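Local coordinates for mandelate racemase/muconate lactonizing enzyme family protein (PDB 2QDE) that is of unknown function here but belongs to the mandelate racemase/muconate lactonizing enzyme family of the enolase superfamily and holds a barium ion in its barrel domain, at residues N316-I319 against A320-P323; A199-Y202 against D203-L206. One frame throughout, in Å; residues are numbered along the deposited sequence.

Contact 1 (N316-I319 against A320-P323); sequences NDWI and AQFP
W318 and F322 form a local aromatic contact, four residues apart, in the loop that follows helix 303-315 of the enolase-type barrel domain. An Asx motif starts the turn at N316, the first residue to leave the helix. N316 OD1 accepts the N-H of I319, which lies in the plane of the side-chain carbonyl, at 3.0 Å from I319 N. A320 N donates to N316 O at 3.0 Å, a bent bond (139°) spanning four residues. The backbone then tightens into a short 3-10 turn, where F322 N donates to I319 O at 3.2 Å in an almost straight bond (175°).

The turn brings the two rings together edge-to-face. F322 points its edge at the face of W318, with 5.4 Å between the F322 ring centre and that of the five-membered ring. With CG anti to the backbone N (chi1 -174°), the W318 indole swings beside its own carbonyl, where F322 meets it. W318 NE1 hydrogen-bonds to L292 O. V294, A287 and R288 line the indole, and R288 also makes a salt bridge with D317. T201 of another subunit packs on W318 and Q321. F322 CE2 reaches to 3.7 Å from W318 NE1.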
ATOM      1  N   ASN A 316      31.568  17.635   2.390  1.00 15.78           N
ATOM      2  CA  ASN A 316      30.196  17.290   2.012  1.00 14.88           C
ATOM      3  C   ASN A 316      29.155  18.250   2.577  1.00 13.91           C
ATOM      4  O   ASN A 316      28.938  18.324   3.785  1.00 15.27           O
ATOM      5  CB  ASN A 316      29.889  15.848   2.421  1.00 13.86           C
ATOM      6  CG  ASN A 316      28.543  15.378   1.921  1.00 15.87           C
ATOM      7  OD1 ASN A 316      27.535  15.510   2.610  1.00 15.59           O
ATOM      8  ND2 ASN A 316      28.519  14.835   0.709  1.00 15.15           N
ATOM      9  N   ASP A 317      28.512  18.977   1.673  1.00 14.53           N
ATOM     10  CA  ASP A 317      27.512  19.972   2.027  1.00 15.53           C
ATOM     11  C   ASP A 317      26.409  19.477   2.958  1.00 15.75           C
ATOM     12  O   ASP A 317      26.030  20.160   3.908  1.00 14.37           O
ATOM     13  CB  ASP A 317      26.881  20.544   0.763  1.00 15.70           C
ATOM     14  CG  ASP A 317      25.967  21.705   1.059  1.00 19.75           C
ATOM     15  OD1 ASP A 317      26.469  22.736   1.560  1.00 21.13           O
ATOM     16  OD2 ASP A 317      24.754  21.581   0.802  1.00 21.77           O
ATOM     17  N   TRP A 318      25.900  18.282   2.693  1.00 15.52           N
ATOM     18  CA  TRP A 318      24.841  17.747   3.520  1.00 15.32           C
ATOM     19  C   TRP A 318      25.267  17.441   4.946  1.00 14.04           C
ATOM     20  O   TRP A 318      24.606  17.850   5.893  1.00 15.13           O
ATOM     21  CB  TRP A 318      24.251  16.479   2.907  1.00 14.53           C
ATOM     22  CG  TRP A 318      23.063  16.030   3.693  1.00 15.96           C
ATOM     23  CD1 TRP A 318      23.008  15.012   4.605  1.00 15.89           C
ATOM     24  CD2 TRP A 318      21.783  16.663   3.717  1.00 16.19           C
ATOM     25  NE1 TRP A 318      21.767  14.974   5.199  1.00 15.35           N
ATOM     26  CE2 TRP A 318      20.995  15.978   4.671  1.00 16.47           C
ATOM     27  CE3 TRP A 318      21.223  17.745   3.022  1.00 15.29           C
ATOM     28  CZ2 TRP A 318      19.670  16.345   4.951  1.00 15.80           C
ATOM     29  CZ3 TRP A 318      19.904  18.112   3.301  1.00 15.72           C
ATOM     30  CH2 TRP A 318      19.145  17.409   4.259  1.00 16.12           C
ATOM     31  N   ILE A 319      26.370  16.722   5.107  1.00 15.84           N
ATOM     32  CA  ILE A 319      26.798  16.361   6.443  1.00 14.93           C
ATOM     33  C   ILE A 319      27.422  17.519   7.221  1.00 14.59           C
ATOM     34  O   ILE A 319      27.501  17.469   8.450  1.00 12.66           O
ATOM     35  CB  ILE A 319      27.760  15.148   6.404  1.00 14.65           C
ATOM     36  CG1 ILE A 319      27.743  14.437   7.762  1.00 14.21           C
ATOM     37  CG2 ILE A 319      29.161  15.598   6.041  1.00 14.59           C
ATOM     38  CD1 ILE A 319      28.347  13.052   7.738  1.00 14.06           C
ATOM     39  N   ALA A 320      27.834  18.567   6.511  1.00 14.61           N
ATOM     40  CA  ALA A 320      28.435  19.739   7.148  1.00 15.37           C
ATOM     41  C   ALA A 320      27.422  20.506   8.005  1.00 16.65           C
ATOM     42  O   ALA A 320      27.764  21.507   8.634  1.00 16.34           O
ATOM     43  CB  ALA A 320      29.030  20.670   6.086  1.00 12.82           C
ATOM     44  N   GLN A 321      26.180  20.032   8.032  1.00 18.08           N
ATOM     45  CA  GLN A 321      25.114  20.682   8.803  1.00 17.76           C
ATOM     46  C   GLN A 321      24.952  20.166  10.228  1.00 19.24           C
ATOM     47  O   GLN A 321      24.309  20.814  11.053  1.00 18.26           O
ATOM     48  CB  GLN A 321      23.762  20.482   8.119  1.00 18.05           C
ATOM     49  CG  GLN A 321      23.615  21.035   6.726  1.00 18.35           C
ATOM     50  CD  GLN A 321      22.300  20.611   6.103  1.00 21.12           C
ATOM     51  OE1 GLN A 321      22.098  19.434   5.784  1.00 22.10           O
ATOM     52  NE2 GLN A 321      21.390  21.561   5.947  1.00 19.48           N
ATOM     53  N   PHE A 322      25.527  19.004  10.518  1.00 17.97           N
ATOM     54  CA  PHE A 322      25.339  18.385  11.828  1.00 18.47           C
ATOM     55  C   PHE A 322      26.598  18.105  12.638  1.00 18.82           C
ATOM     56  O   PHE A 322      27.674  17.937  12.079  1.00 18.33           O
ATOM     57  CB  PHE A 322      24.588  17.072  11.623  1.00 18.03           C
ATOM     58  CG  PHE A 322      23.533  17.151  10.556  1.00 17.61           C
ATOM     59  CD1 PHE A 322      22.336  17.827  10.794  1.00 16.94           C
ATOM     60  CD2 PHE A 322      23.754  16.583   9.298  1.00 17.01           C
ATOM     61  CE1 PHE A 322      21.368  17.937   9.790  1.00 18.25           C
ATOM     62  CE2 PHE A 322      22.798  16.684   8.287  1.00 18.85           C
ATOM     63  CZ  PHE A 322      21.600  17.365   8.535  1.00 17.30           C
ATOM     64  N   PRO A 323      26.468  18.054  13.980  1.00 19.41           N
ATOM     65  CA  PRO A 323      27.638  17.773  14.820  1.00 19.46           C
ATOM     66  C   PRO A 323      28.054  16.333  14.536  1.00 19.68           C
ATOM     67  O   PRO A 323      27.211  15.481  14.252  1.00 18.85           O
ATOM     68  CB  PRO A 323      27.115  17.990  16.239  1.00 19.65           C
ATOM     69  CG  PRO A 323      25.629  17.690  16.115  1.00 22.58           C
ATOM     70  CD  PRO A 323      25.284  18.358  14.806  1.00 19.64           C
TER

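Contact 2 (A199-Y202 against D203-L206); sequences AWTY and DQAL
The N-terminus of helix 202-212 is capped where T201 and Q204 meet, with T201 at the N-cap. Q204 stretches back (chi2 -176°), and its OE1 accepts the N-H of T201 at 3.1 Å from T201 N. The donor lies in the amide plane, on a lone pair of OE1, and the bond is fairly straight (161°). This is the side-chain-to-backbone half of a capping box. A water also donates to Q204 OE1, so two bonds grip this oxygen.

The first helical bonds follow, from A205 N to T201 O and from L206 N to Y202 O, both 3.1 Å. T201 OG1 lies only 2.4 Å from D203 OD1, too short for a normal hydrogen bond, so its geometry is doubtful.

The cap sits in the barrel domain, just after strand 192-195, whose D195 helps bind the barium ion. W200 brings CE3 to the helix, 3.7 Å from A205 CB. Y202 and L206 run alongside each other in the same direction. Y202 OH bonds to D265 of another subunit, while R234 makes a cation-pi contact with the ring. L206 CD2 stands 4.0 Å from Y202 CE2.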
ATOM      1  N   ALA A 199      20.847  -4.438  20.041  1.00 22.80           N
ATOM      2  CA  ALA A 199      20.753  -5.574  20.955  1.00 23.93           C
ATOM      3  C   ALA A 199      19.362  -5.919  21.497  1.00 25.34           C
ATOM      4  O   ALA A 199      19.216  -6.922  22.204  1.00 26.21           O
ATOM      5  CB  ALA A 199      21.719  -5.358  22.132  1.00 23.69           C
ATOM      6  N   TRP A 200      18.338  -5.130  21.171  1.00 23.70           N
ATOM      7  CA  TRP A 200      17.007  -5.405  21.710  1.00 22.15           C
ATOM      8  C   TRP A 200      15.980  -6.145  20.857  1.00 22.11           C
ATOM      9  O   TRP A 200      15.952  -6.018  19.634  1.00 20.86           O
ATOM     10  CB  TRP A 200      16.350  -4.105  22.180  1.00 21.60           C
ATOM     11  CG  TRP A 200      17.000  -3.474  23.372  1.00 23.44           C
ATOM     12  CD1 TRP A 200      17.815  -4.083  24.286  1.00 22.26           C
ATOM     13  CD2 TRP A 200      16.875  -2.110  23.789  1.00 22.95           C
ATOM     14  NE1 TRP A 200      18.207  -3.180  25.242  1.00 23.15           N
ATOM     15  CE2 TRP A 200      17.645  -1.959  24.962  1.00 22.51           C
ATOM     16  CE3 TRP A 200      16.187  -0.999  23.285  1.00 23.45           C
ATOM     17  CZ2 TRP A 200      17.748  -0.739  25.642  1.00 22.01           C
ATOM     18  CZ3 TRP A 200      16.288   0.221  23.962  1.00 23.77           C
ATOM     19  CH2 TRP A 200      17.065   0.338  25.127  1.00 22.35           C
ATOM     20  N   THR A 201      15.134  -6.931  21.526  1.00 21.67           N
ATOM     21  CA  THR A 201      14.044  -7.617  20.845  1.00 21.14           C
ATOM     22  C   THR A 201      12.990  -6.504  20.899  1.00 22.24           C
ATOM     23  O   THR A 201      13.137  -5.555  21.676  1.00 20.59           O
ATOM     24  CB  THR A 201      13.535  -8.869  21.625  1.00 23.03           C
ATOM     25  OG1 THR A 201      13.048  -8.473  22.912  1.00 25.97           O
ATOM     26  CG2 THR A 201      14.661  -9.885  21.813  1.00 23.72           C
ATOM     27  N   TYR A 202      11.938  -6.598  20.099  1.00 20.55           N
ATOM     28  CA  TYR A 202      10.940  -5.538  20.090  1.00 20.72           C
ATOM     29  C   TYR A 202      10.370  -5.128  21.454  1.00 21.58           C
ATOM     30  O   TYR A 202      10.321  -3.941  21.775  1.00 20.71           O
ATOM     31  CB  TYR A 202       9.798  -5.903  19.150  1.00 20.83           C
ATOM     32  CG  TYR A 202       8.751  -4.829  19.085  1.00 22.05           C
ATOM     33  CD1 TYR A 202       8.960  -3.663  18.345  1.00 21.31           C
ATOM     34  CD2 TYR A 202       7.564  -4.955  19.804  1.00 22.47           C
ATOM     35  CE1 TYR A 202       8.000  -2.640  18.327  1.00 23.42           C
ATOM     36  CE2 TYR A 202       6.608  -3.945  19.799  1.00 23.01           C
ATOM     37  CZ  TYR A 202       6.828  -2.797  19.062  1.00 22.39           C
ATOM     38  OH  TYR A 202       5.868  -1.818  19.077  1.00 25.16           O
ATOM     39  N   ASP A 203       9.934  -6.103  22.249  1.00 23.32           N
ATOM     40  CA  ASP A 203       9.361  -5.832  23.571  1.00 24.82           C
ATOM     41  C   ASP A 203      10.339  -5.116  24.492  1.00 24.55           C
ATOM     42  O   ASP A 203       9.954  -4.192  25.215  1.00 23.97           O
ATOM     43  CB  ASP A 203       8.880  -7.136  24.223  1.00 25.71           C
ATOM     44  CG  ASP A 203       9.985  -8.166  24.350  1.00 28.82           C
ATOM     45  OD1 ASP A 203      10.681  -8.408  23.340  1.00 27.57           O
ATOM     46  OD2 ASP A 203      10.148  -8.743  25.454  1.00 29.33           O
ATOM     47  N   GLN A 204      11.599  -5.543  24.476  1.00 23.26           N
ATOM     48  CA  GLN A 204      12.628  -4.906  25.296  1.00 23.84           C
ATOM     49  C   GLN A 204      12.710  -3.422  24.944  1.00 21.90           C
ATOM     50  O   GLN A 204      12.749  -2.566  25.824  1.00 20.62           O
ATOM     51  CB  GLN A 204      14.003  -5.524  25.029  1.00 25.85           C
ATOM     52  CG  GLN A 204      14.366  -6.756  25.844  1.00 29.19           C
ATOM     53  CD  GLN A 204      15.797  -7.209  25.559  1.00 30.97           C
ATOM     54  OE1 GLN A 204      16.166  -7.434  24.405  1.00 30.22           O
ATOM     55  NE2 GLN A 204      16.609  -7.335  26.610  1.00 32.13           N
ATOM     56  N   ALA A 205      12.751  -3.130  23.647  1.00 21.24           N
ATOM     57  CA  ALA A 205      12.850  -1.752  23.172  1.00 21.52           C
ATOM     58  C   ALA A 205      11.697  -0.890  23.671  1.00 20.60           C
ATOM     59  O   ALA A 205      11.908   0.182  24.227  1.00 20.47           O
ATOM     60  CB  ALA A 205      12.908  -1.726  21.644  1.00 21.48           C
ATOM     61  N   LEU A 206      10.477  -1.372  23.480  1.00 20.11           N
ATOM     62  CA  LEU A 206       9.299  -0.636  23.903  1.00 20.16           C
ATOM     63  C   LEU A 206       9.351  -0.291  25.400  1.00 21.45           C
ATOM     64  O   LEU A 206       9.212   0.871  25.790  1.00 20.67           O
ATOM     65  CB  LEU A 206       8.049  -1.465  23.578  1.00 20.56           C
ATOM     66  CG  LEU A 206       6.705  -0.743  23.547  1.00 21.81           C
ATOM     67  CD1 LEU A 206       6.850   0.582  22.811  1.00 22.42           C
ATOM     68  CD2 LEU A 206       5.670  -1.629  22.863  1.00 20.48           C
TER
HETATM   69  O   HOH W   1      18.116  -8.931  23.262  1.00 28.40           O

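How the contacts relate
Both contacts belong to the enolase-type barrel domain, and contact 2 comes first along the chain. Contact 2 lies where the loop after strand 192-195 enters helix 202-212. Contact 1 comes after helix 303-315, further round the barrel. Within one chain their centres are about 31 Å apart and their nearest atoms about 21 Å, so they do not touch. They meet between subunits instead. T201 and D203 of one neighbouring subunit pack on residues of contact 1. Contact 2 packs on N291 and P293 of a different neighbouring subunit, residues that touch W318 and F322 within a chain. This is consistent with matching sides of one repeated interface in the eight-chain assembly.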